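PDB 6LWZ: bacteriocin from Brevibacillus sp. SKDU10, which is a defensin-like antimicrobial peptide of the laterosporulin family that probably inhibits or kills competing bacteria. Local coordinates for residues A1-Q5 with L41-T45; G19-V23 with W47-L53. All coordinates share one frame; numbering follows the deposited sequence.

Contact 1 of 2, residues A1-Q5 with L41-T45; sequences ACVNQ and LYCRT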
ATOM      1  N   ALA A   1      -1.995   0.578 -11.894  1.00 32.40           N
ATOM      2  CA  ALA A   1      -2.483  -0.030 -10.616  1.00 34.77           C
ATOM      3  C   ALA A   1      -2.135   0.772  -9.360  1.00 36.80           C
ATOM      4  O   ALA A   1      -2.699   0.522  -8.301  1.00 41.81           O
ATOM      5  CB  ALA A   1      -1.978  -1.452 -10.480  1.00 33.59           C
ATOM      6  N   CYS A   2      -1.205   1.714  -9.477  1.00 40.26           N
ATOM      7  CA  CYS A   2      -0.897   2.655  -8.404  1.00 46.25           C
ATOM      8  C   CYS A   2      -1.776   3.906  -8.526  1.00 48.73           C
ATOM      9  O   CYS A   2      -1.953   4.438  -9.623  1.00 45.92           O
ATOM     10  CB  CYS A   2       0.580   3.038  -8.474  1.00 47.63           C
ATOM     11  SG  CYS A   2       1.281   3.567  -6.902  1.00 44.78           S
ATOM     12  N   VAL A   3      -2.312   4.379  -7.402  1.00 49.67           N
ATOM     13  CA  VAL A   3      -3.290   5.474  -7.408  1.00 45.17           C
ATOM     14  C   VAL A   3      -2.644   6.839  -7.619  1.00 45.72           C
ATOM     15  O   VAL A   3      -2.964   7.545  -8.578  1.00 50.28           O
ATOM     16  CB  VAL A   3      -4.115   5.494  -6.108  1.00 44.66           C
ATOM     17  CG1 VAL A   3      -5.030   6.711  -6.061  1.00 45.49           C
ATOM     18  CG2 VAL A   3      -4.937   4.225  -6.000  1.00 42.57           C
ATOM     19  N   ASN A   4      -1.768   7.219  -6.696  1.00 48.09           N
ATOM     20  CA  ASN A   4      -0.961   8.421  -6.833  1.00 50.06           C
ATOM     21  C   ASN A   4       0.358   7.946  -7.412  1.00 53.31           C
ATOM     22  O   ASN A   4       0.730   6.785  -7.221  1.00 61.83           O
ATOM     23  CB  ASN A   4      -0.727   9.081  -5.470  1.00 46.94           C
ATOM     24  CG  ASN A   4      -2.016   9.518  -4.788  1.00 38.84           C
ATOM     25  OD1 ASN A   4      -2.552   8.810  -3.939  1.00 38.64           O
ATOM     26  ND2 ASN A   4      -2.509  10.691  -5.146  1.00 39.31           N
ATOM     27  N   GLN A   5       1.058   8.818  -8.129  1.00 60.55           N
ATOM     28  CA  GLN A   5       2.400   8.492  -8.614  1.00 65.59           C
ATOM     29  C   GLN A   5       3.328   9.699  -8.559  1.00 60.27           C
ATOM     30  O   GLN A   5       2.902  10.822  -8.288  1.00 57.64           O
ATOM     31  CB  GLN A   5       2.352   7.866 -10.021  1.00 71.26           C
ATOM     32  CG  GLN A   5       2.122   6.355 -10.003  1.00 74.03           C
ATOM     33  CD  GLN A   5       2.384   5.671 -11.338  1.00 73.49           C
ATOM     34  OE1 GLN A   5       2.779   6.307 -12.320  1.00 73.62           O
ATOM     35  NE2 GLN A   5       2.150   4.362 -11.382  1.00 68.76           N
ATOM     36  N   LEU A  41       2.928   8.749  -0.782  1.00 41.45           N
ATOM     37  CA  LEU A  41       1.579   8.706  -1.367  1.00 42.92           C
ATOM     38  C   LEU A  41       1.091   7.262  -1.382  1.00 33.74           C
ATOM     39  O   LEU A  41       1.864   6.357  -1.696  1.00 26.59           O
ATOM     40  CB  LEU A  41       1.617   9.282  -2.778  1.00 39.47           C
ATOM     41  CG  LEU A  41       1.995  10.752  -2.864  1.00 37.52           C
ATOM     42  CD1 LEU A  41       2.022  11.216  -4.300  1.00 40.41           C
ATOM     43  CD2 LEU A  41       1.082  11.619  -2.028  1.00 34.09           C
ATOM     44  N   TYR A  42      -0.182   7.109  -1.063  1.00 33.75           N
ATOM     45  CA  TYR A  42      -0.846   5.793  -1.061  1.00 29.50           C
ATOM     46  C   TYR A  42      -0.849   5.232  -2.479  1.00 24.89           C
ATOM     47  O   TYR A  42      -1.265   5.902  -3.390  1.00 23.46           O
ATOM     48  CB  TYR A  42      -2.293   5.958  -0.626  1.00 29.21           C
ATOM     49  CG  TYR A  42      -3.076   4.693  -0.768  1.00 29.09           C
ATOM     50  CD1 TYR A  42      -2.855   3.646   0.093  1.00 28.89           C
ATOM     51  CD2 TYR A  42      -4.010   4.542  -1.763  1.00 28.57           C
ATOM     52  CE1 TYR A  42      -3.554   2.467  -0.018  1.00 29.60           C
ATOM     53  CE2 TYR A  42      -4.725   3.375  -1.890  1.00 28.81           C
ATOM     54  CZ  TYR A  42      -4.490   2.339  -1.016  1.00 30.27           C
ATOM     55  OH  TYR A  42      -5.169   1.182  -1.120  1.00 34.24           O
ATOM     56  N   CYS A  43      -0.390   4.000  -2.607  1.00 23.04           N
ATOM     57  CA  CYS A  43      -0.328   3.345  -3.923  1.00 23.34           C
ATOM     58  C   CYS A  43      -1.481   2.364  -4.076  1.00 20.94           C
ATOM     59  O   CYS A  43      -2.303   2.596  -4.931  1.00 25.03           O
ATOM     60  CB  CYS A  43       0.980   2.584  -4.106  1.00 25.90           C
ATOM     61  SG  CYS A  43       1.326   2.069  -5.804  1.00 33.27           S
ATOM     62  N   ARG A  44      -1.520   1.334  -3.247  1.00 15.41           N
ATOM     63  CA  ARG A  44      -2.481   0.254  -3.415  1.00  6.81           C
ATOM     64  C   ARG A  44      -2.525  -0.662  -2.199  1.00 13.14           C
ATOM     65  O   ARG A  44      -1.698  -0.560  -1.299  1.00 18.12           O
ATOM     66  CB  ARG A  44      -2.146  -0.554  -4.684  1.00  8.80           C
ATOM     67  CG  ARG A  44      -0.689  -0.994  -4.783  1.00 17.99           C
ATOM     68  CD  ARG A  44      -0.433  -1.949  -5.935  1.00 28.27           C
ATOM     69  NE  ARG A  44      -0.560  -3.348  -5.521  1.00 35.58           N
ATOM     70  CZ  ARG A  44      -1.488  -4.207  -5.947  1.00 46.00           C
ATOM     71  NH1 ARG A  44      -2.420  -3.851  -6.834  1.00 54.16           N
ATOM     72  NH2 ARG A  44      -1.475  -5.452  -5.480  1.00 49.85           N
ATOM     73  N   THR A  45      -3.517  -1.543  -2.180  1.00 20.74           N
ATOM     74  CA  THR A  45      -3.670  -2.551  -1.140  1.00 25.78           C
ATOM     75  C   THR A  45      -3.239  -3.894  -1.708  1.00 28.25           C
ATOM     76  O   THR A  45      -3.624  -4.243  -2.825  1.00 31.15           O
ATOM     77  CB  THR A  45      -5.143  -2.653  -0.684  1.00 30.08           C
ATOM     78  OG1 THR A  45      -5.515  -1.462   0.026  1.00 30.53           O
ATOM     79  CG2 THR A  45      -5.368  -3.882   0.217  1.00 31.90           C
TER
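Cys2 and Cys43 join the N-terminal arm to strand 40-48 through a disulfide, with SG of Cys2 1.9 Å from SG of Cys43. The torsion about the S-S bond, -144°, is far from the usual range; with the bond itself modelled short, that flattening is doubtful as evidence of strain.

Next along the arm, the backbone N-H of Val3 reaches O of Cys43 at 3.0 Å, bent at 152°, and comes in on a lone pair in the carbonyl plane. The CG2 branch of Val3 lies beside its own nitrogen, anti to the carbonyl carbon, and therefore packs on the same oxygen, 3.3 Å from O of Cys43. It also approaches CE2 of the Tyr42 ring obliquely.

Leu41 is worth following outward. Its CB sits 3.6 Å from CB of Asn4; CG is a little further off, 4.1 Å from the same Asn4 CB. With CD1 anti to CA (chi2 179°), the chain runs on past Asn4, CD1 of Leu41 lying 3.7 Å from CB of Asn4 and 4.1 Å from O of Gln5. The two side chains cross at about a right angle, Leu41 lying over the root of Asn4. At the first residue of the arm, O of Ala1 touches CB of Arg44, whose guanidinium forms a salt bridge with Glu46.

There is no helix here: the arm leans on strand 40-48, an outermost strand of the three-stranded antiparallel sheet. Beside it in the sheet, the central strand 26-35 pairs with Cys43 and Arg44 at Val31, forming a classic beta bulge, and Val33 packs against both cysteine side chains.

Contact 2 of 2, residues G19-V23 with W47-L53; sequences GCHGV and WGGPCQL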
ATOM      1  N   GLY A  19      -2.978  -6.263   9.057  1.00 38.49           N
ATOM      2  CA  GLY A  19      -3.727  -7.366   9.634  1.00 40.35           C
ATOM      3  C   GLY A  19      -5.061  -7.551   8.934  1.00 40.12           C
ATOM      4  O   GLY A  19      -5.162  -7.378   7.718  1.00 40.67           O
ATOM      5  N   CYS A  20      -6.092  -7.879   9.706  1.00 36.29           N
ATOM      6  CA  CYS A  20      -7.350  -8.348   9.136  1.00 33.70           C
ATOM      7  C   CYS A  20      -8.198  -7.219   8.587  1.00 31.31           C
ATOM      8  O   CYS A  20      -8.526  -6.281   9.308  1.00 29.25           O
ATOM      9  CB  CYS A  20      -8.154  -9.103  10.185  1.00 35.19           C
ATOM     10  SG  CYS A  20      -9.217 -10.358   9.463  1.00 35.23           S
ATOM     11  N   HIS A  21      -8.565  -7.312   7.314  1.00 28.25           N
ATOM     12  CA  HIS A  21      -9.451  -6.315   6.732  1.00 29.36           C
ATOM     13  C   HIS A  21     -10.853  -6.514   7.307  1.00 29.75           C
ATOM     14  O   HIS A  21     -11.339  -7.642   7.401  1.00 30.59           O
ATOM     15  CB  HIS A  21      -9.478  -6.414   5.212  1.00 28.94           C
ATOM     16  CG  HIS A  21      -9.879  -5.141   4.536  1.00 28.61           C
ATOM     17  ND1 HIS A  21     -11.191  -4.818   4.272  1.00 28.69           N
ATOM     18  CD2 HIS A  21      -9.139  -4.110   4.065  1.00 29.87           C
ATOM     19  CE1 HIS A  21     -11.244  -3.648   3.662  1.00 30.36           C
ATOM     20  NE2 HIS A  21     -10.013  -3.196   3.525  1.00 31.34           N
ATOM     21  N   GLY A  22     -11.491  -5.418   7.706  1.00 28.87           N
ATOM     22  CA  GLY A  22     -12.815  -5.475   8.315  1.00 29.73           C
ATOM     23  C   GLY A  22     -13.932  -5.830   7.351  1.00 30.53           C
ATOM     24  O   GLY A  22     -14.923  -6.430   7.751  1.00 32.24           O
ATOM     25  N   VAL A  23     -13.777  -5.424   6.091  1.00 30.58           N
ATOM     26  CA  VAL A  23     -14.736  -5.715   5.015  1.00 30.79           C
ATOM     27  C   VAL A  23     -14.419  -7.018   4.275  1.00 31.97           C
ATOM     28  O   VAL A  23     -15.239  -7.929   4.222  1.00 31.35           O
ATOM     29  CB  VAL A  23     -14.745  -4.574   3.974  1.00 30.31           C
ATOM     30  CG1 VAL A  23     -15.635  -4.920   2.789  1.00 33.07           C
ATOM     31  CG2 VAL A  23     -15.172  -3.268   4.619  1.00 26.78           C
ATOM     32  N   TRP A  47      -3.347  -8.000  -1.023  1.00 38.88           N
ATOM     33  CA  TRP A  47      -4.162  -8.954  -0.268  1.00 39.20           C
ATOM     34  C   TRP A  47      -3.381 -10.188   0.152  1.00 36.26           C
ATOM     35  O   TRP A  47      -2.553 -10.696  -0.596  1.00 33.11           O
ATOM     36  CB  TRP A  47      -5.382  -9.391  -1.073  1.00 42.77           C
ATOM     37  CG  TRP A  47      -6.338  -8.289  -1.368  1.00 43.69           C
ATOM     38  CD1 TRP A  47      -6.672  -7.806  -2.597  1.00 44.72           C
ATOM     39  CD2 TRP A  47      -7.090  -7.524  -0.417  1.00 44.85           C
ATOM     40  NE1 TRP A  47      -7.580  -6.785  -2.472  1.00 44.99           N
ATOM     41  CE2 TRP A  47      -7.857  -6.593  -1.145  1.00 45.55           C
ATOM     42  CE3 TRP A  47      -7.187  -7.537   0.980  1.00 46.41           C
ATOM     43  CZ2 TRP A  47      -8.712  -5.677  -0.525  1.00 48.59           C
ATOM     44  CZ3 TRP A  47      -8.037  -6.624   1.599  1.00 49.29           C
ATOM     45  CH2 TRP A  47      -8.786  -5.705   0.845  1.00 49.60           C
ATOM     46  N   GLY A  48      -3.670 -10.664   1.356  1.00 36.81           N
ATOM     47  CA  GLY A  48      -3.072 -11.877   1.896  1.00 37.17           C
ATOM     48  C   GLY A  48      -4.096 -12.990   2.020  1.00 36.38           C
ATOM     49  O   GLY A  48      -5.089 -13.033   1.283  1.00 33.70           O
ATOM     50  N   GLY A  49      -3.865 -13.885   2.972  1.00 36.06           N
ATOM     51  CA  GLY A  49      -4.718 -15.056   3.144  1.00 35.45           C
ATOM     52  C   GLY A  49      -6.071 -14.731   3.747  1.00 35.19           C
ATOM     53  O   GLY A  49      -6.355 -13.567   4.065  1.00 34.80           O
ATOM     54  N   PRO A  50      -6.923 -15.758   3.903  1.00 33.41           N
ATOM     55  CA  PRO A  50      -8.181 -15.544   4.588  1.00 34.57           C
ATOM     56  C   PRO A  50      -7.951 -15.273   6.066  1.00 37.88           C
ATOM     57  O   PRO A  50      -6.872 -15.545   6.609  1.00 37.81           O
ATOM     58  CB  PRO A  50      -8.948 -16.844   4.365  1.00 32.16           C
ATOM     59  CG  PRO A  50      -7.917 -17.863   4.103  1.00 33.88           C
ATOM     60  CD  PRO A  50      -6.734 -17.162   3.510  1.00 32.76           C
ATOM     61  N   CYS A  51      -8.979 -14.748   6.706  1.00 38.74           N
ATOM     62  CA  CYS A  51      -8.789 -14.046   7.945  1.00 39.60           C
ATOM     63  C   CYS A  51      -9.845 -14.301   8.994  1.00 43.51           C
ATOM     64  O   CYS A  51     -11.019 -14.502   8.681  1.00 44.63           O
ATOM     65  CB  CYS A  51      -8.799 -12.578   7.621  1.00 42.68           C
ATOM     66  SG  CYS A  51      -7.819 -11.606   8.724  1.00 43.92           S
ATOM     67  N   GLN A  52      -9.404 -14.215  10.245  1.00 46.38           N
ATOM     68  CA  GLN A  52     -10.221 -14.537  11.394  1.00 53.25           C
ATOM     69  C   GLN A  52     -11.014 -13.312  11.828  1.00 51.11           C
ATOM     70  O   GLN A  52     -12.241 -13.311  11.750  1.00 54.00           O
ATOM     71  CB  GLN A  52      -9.344 -15.045  12.545  1.00 61.87           C
ATOM     72  CG  GLN A  52      -8.620 -16.358  12.254  1.00 64.72           C
ATOM     73  CD  GLN A  52      -7.317 -16.186  11.489  1.00 68.69           C
ATOM     74  OE1 GLN A  52      -6.545 -15.259  11.746  1.00 71.70           O
ATOM     75  NE2 GLN A  52      -7.059 -17.092  10.550  1.00 65.97           N
ATOM     76  N   LEU A  53     -10.307 -12.272  12.262  1.00 46.43           N
ATOM     77  CA  LEU A  53     -10.935 -11.074  12.824  1.00 48.55           C
ATOM     78  C   LEU A  53     -11.537 -11.413  14.189  1.00 50.81           C
ATOM     79  O   LEU A  53     -12.274 -10.621  14.779  1.00 41.53           O
ATOM     80  CB  LEU A  53     -12.013 -10.506  11.879  1.00 52.41           C
ATOM     81  CG  LEU A  53     -12.395  -9.025  12.024  1.00 44.80           C
ATOM     82  CD1 LEU A  53     -11.389  -8.116  11.338  1.00 39.66           C
ATOM     83  CD2 LEU A  53     -13.782  -8.764  11.463  1.00 45.56           C
TER
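Trp47 and His21 form a T-shaped pair, the aromatic part of this contact. Trp47 presents the CZ3-CH2 edge of its six-membered ring to one face of His21, with CH2 of Trp47 3.6 Å from CD2 of His21 and the planes at 73°. CH2 sits toward the rim of the imidazole. Tyr28 makes a second edge-to-face contact with His21, and Lys26 a cation-pi contact with Trp47.

The apolar part is made by Leu53, which reaches back over the disulfide, its CD1 3.6 Å from CB of Cys20 and equally near that residue's sulfur. The same methyl also brushes the backbone at His21 and Gly22.

The covalent part is that disulfide, with SG of Cys20 2.0 Å from SG of Cys51. Its torsion is modelled at -164°, much flatter than is common for the bond, and is doubtful as a sign of strain. It ties the end of strand 10-20 to the C-terminal tail, after the chain has turned a corner at Gly49.

The polar bonds of His21 are local: N of Val23 donates to ND1 of His21 at 3.2 Å, 28° out of the ring plane, and, just past the segment, N of Glu24 donates to the same nitrogen. With ND1 acting as acceptor, His21 is probably neutral with its proton on NE2, while between the two segments the grip is covalent, apolar and aromatic.

Contact 1 and contact 2 are centred about 20 Å apart, on opposite sides of the middle of the chain, and strand 40-48 serves both: residues 41-45 receive the N-terminal arm, and Trp47 and Gly48, further along it, lead into the C-terminal tail. One disulfide thus pins each terminus to the body of the sheet. Along the sequence the segments alternate, so the two bridges cross in sequence order. Together with the third disulfide, Cys6-Cys35, they give the 1-5, 2-4, 3-6 cysteine pairing familiar from beta-defensins. Contact 2 is the more peripheral, its centre about 15 Å from the chain centre against 7 Å for contact 1.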